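PDB 1LUR: aldose 1-epimerase from Caenorhabditis elegans, which probably interconverts the alpha and beta anomers of aldose sugars such as galactose. Local coordinates for residues A[194-199]-A[240-245]. Sequence-based numbering, arbitrary orientation.
Sequences EFVEVD and DLVITK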
loop_
_atom_site.group_PDB
_atom_site.type_symbol
_atom_site.label_atom_id
_atom_site.label_comp_id
_atom_site.label_asym_id
_atom_site.label_seq_id
_atom_site.Cartn_x
_atom_site.Cartn_y
_atom_site.Cartn_z
ATOM N N GLU A 194 14.031 -12.798 -3.183
ATOM C CA GLU A 194 13.079 -13.735 -2.595
ATOM C C GLU A 194 11.656 -13.201 -2.501
ATOM O O GLU A 194 11.419 -11.992 -2.604
ATOM C CB GLU A 194 13.537 -14.107 -1.188
ATOM C CG GLU A 194 14.671 -15.088 -1.127
ATOM C CD GLU A 194 15.165 -15.285 0.286
ATOM O OE1 GLU A 194 15.563 -16.418 0.622
ATOM O OE2 GLU A 194 15.164 -14.304 1.063
ATOM N N PHE A 195 10.708 -14.114 -2.306
ATOM C CA PHE A 195 9.310 -13.737 -2.183
ATOM C C PHE A 195 8.661 -14.607 -1.113
ATOM O O PHE A 195 9.162 -15.689 -0.793
ATOM C CB PHE A 195 8.571 -13.846 -3.523
ATOM C CG PHE A 195 8.272 -15.253 -3.970
ATOM C CD1 PHE A 195 7.030 -15.824 -3.722
ATOM C CD2 PHE A 195 9.207 -15.978 -4.707
ATOM C CE1 PHE A 195 6.713 -17.097 -4.206
ATOM C CE2 PHE A 195 8.903 -17.252 -5.197
ATOM C CZ PHE A 195 7.654 -17.812 -4.949
ATOM N N VAL A 196 7.568 -14.110 -0.543
ATOM C CA VAL A 196 6.850 -14.830 0.493
ATOM C C VAL A 196 5.837 -15.794 -0.112
ATOM O O VAL A 196 4.919 -15.386 -0.814
ATOM C CB VAL A 196 6.128 -13.835 1.436
ATOM C CG1 VAL A 196 5.327 -14.583 2.494
ATOM C CG2 VAL A 196 7.150 -12.931 2.090
ATOM N N GLU A 197 6.008 -17.079 0.169
ATOM C CA GLU A 197 5.105 -18.097 -0.350
ATOM C C GLU A 197 3.713 -17.992 0.282
ATOM O O GLU A 197 3.581 -17.729 1.476
ATOM C CB GLU A 197 5.698 -19.478 -0.080
ATOM C CG GLU A 197 4.824 -20.644 -0.482
ATOM C CD GLU A 197 5.475 -21.956 -0.124
ATOM O OE1 GLU A 197 6.421 -22.356 -0.830
ATOM O OE2 GLU A 197 5.059 -22.570 0.882
ATOM N N VAL A 198 2.681 -18.188 -0.530
ATOM C CA VAL A 198 1.304 -18.119 -0.049
ATOM C C VAL A 198 0.534 -19.338 -0.528
ATOM O O VAL A 198 0.933 -19.988 -1.496
ATOM C CB VAL A 198 0.581 -16.859 -0.567
ATOM C CG1 VAL A 198 1.283 -15.615 -0.059
ATOM C CG2 VAL A 198 0.533 -16.874 -2.087
ATOM N N ASP A 199 -0.566 -19.647 0.154
ATOM C CA ASP A 199 -1.386 -20.794 -0.215
ATOM C C ASP A 199 -2.502 -20.390 -1.172
ATOM O O ASP A 199 -2.466 -19.304 -1.754
ATOM C CB ASP A 199 -1.980 -21.468 1.031
ATOM C CG ASP A 199 -2.827 -20.526 1.870
ATOM O OD1 ASP A 199 -3.437 -19.594 1.300
ATOM O OD2 ASP A 199 -2.897 -20.736 3.103
ATOM N N ASP A 240 4.287 -10.983 -1.553
ATOM C CA ASP A 240 5.266 -10.155 -0.871
ATOM C C ASP A 240 6.620 -10.375 -1.549
ATOM O O ASP A 240 7.082 -11.512 -1.647
ATOM C CB ASP A 240 5.419 -10.604 0.582
ATOM C CG ASP A 240 4.330 -10.084 1.498
ATOM O OD1 ASP A 240 3.203 -9.802 1.037
ATOM O OD2 ASP A 240 4.620 -9.984 2.706
ATOM N N LEU A 241 7.252 -9.304 -2.017
ATOM C CA LEU A 241 8.554 -9.428 -2.663
ATOM C C LEU A 241 9.559 -8.836 -1.677
ATOM O O LEU A 241 9.529 -7.637 -1.390
ATOM C CB LEU A 241 8.573 -8.678 -4.001
ATOM C CG LEU A 241 8.128 -9.475 -5.240
ATOM C CD1 LEU A 241 9.195 -10.494 -5.593
ATOM C CD2 LEU A 241 6.795 -10.171 -4.987
ATOM N N VAL A 242 10.433 -9.686 -1.142
ATOM C CA VAL A 242 11.437 -9.248 -0.180
ATOM C C VAL A 242 12.544 -8.425 -0.821
ATOM O O VAL A 242 13.267 -8.903 -1.695
ATOM C CB VAL A 242 12.064 -10.448 0.561
ATOM C CG1 VAL A 242 13.008 -9.954 1.662
ATOM C CG2 VAL A 242 10.969 -11.308 1.159
ATOM N N ILE A 243 12.669 -7.184 -0.361
ATOM C CA ILE A 243 13.672 -6.261 -0.866
ATOM C C ILE A 243 15.098 -6.649 -0.495
ATOM O O ILE A 243 15.410 -6.874 0.676
ATOM C CB ILE A 243 13.427 -4.836 -0.335
ATOM C CG1 ILE A 243 12.061 -4.329 -0.802
ATOM C CG2 ILE A 243 14.548 -3.911 -0.801
ATOM C CD1 ILE A 243 11.694 -2.957 -0.242
ATOM N N THR A 244 15.962 -6.724 -1.501
ATOM C CA THR A 244 17.354 -7.073 -1.264
ATOM C C THR A 244 18.033 -5.801 -0.771
ATOM O O THR A 244 18.254 -4.869 -1.545
ATOM C CB THR A 244 18.065 -7.523 -2.556
ATOM O OG1 THR A 244 17.352 -8.614 -3.148
ATOM C CG2 THR A 244 19.489 -7.961 -2.244
ATOM N N LYS A 245 18.353 -5.748 0.515
ATOM C CA LYS A 245 19.004 -4.564 1.054
ATOM C C LYS A 245 20.440 -4.866 1.458
ATOM O O LYS A 245 20.725 -5.895 2.078
ATOM C CB LYS A 245 18.214 -4.011 2.249
ATOM C CG LYS A 245 16.845 -3.457 1.867
ATOM C CD LYS A 245 16.167 -2.726 3.023
ATOM C CE LYS A 245 14.810 -2.175 2.592
ATOM N NZ LYS A 245 14.139 -1.389 3.668
HETATM O O HOH W 1 15.369 -10.545 -1.770
#
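Val196 and Asp240 meet through the first torsion of the valine, which sets CG2 beside its own backbone N and anti to its carbonyl carbon, delivering this methyl to 3.3 Å from Asp240 CB. The matching torsion of Asp240 (chi1 -80°) places its CG, which lies 4.1 Å from Val196 CG2. The two side chains run alongside one another in the same sense. They belong to neighbouring antiparallel strands, 194-198 and 238-243, in one of the large sheets of the antiparallel beta-sandwich (supersandwich) of the galactose mutarotase family, and illustrate how two direct backbone bonds can hold a short strand pairing that a water continues where the strands separate. Val196 N donates to Asp240 O at 2.9 Å, nearly straight at 163°, whereas Val242 N reaches Glu194 O along a more bent path of 140°. Between these bonds Phe195 and Leu241 form a non-hydrogen-bonded pair, where Phe195 CA lies 3.2 Å from Asp240 O in a CA-H...O contact. On the face bearing these two residues, Leu241 CD1 packs against Phe195 CB at 4.0 Å, while the phenyl ring leads away to meet Phe216 edge-to-face. On the other face Val196 CG2 and Val242 CG2 make a looser contact at 4.3 Å, with His307 touching both valines. The buried carboxylate of Asp240 is satisfied beyond the two strands: OD1 bonds to His277 ND1 and OD2 to Ser308 N, an anchorage that would fix its rotation. Where the backbones part, a water takes over the bridging. It accepts from Glu194 N, bonds to Thr244 OG1 and donates to Val242 O at 2.7 Å.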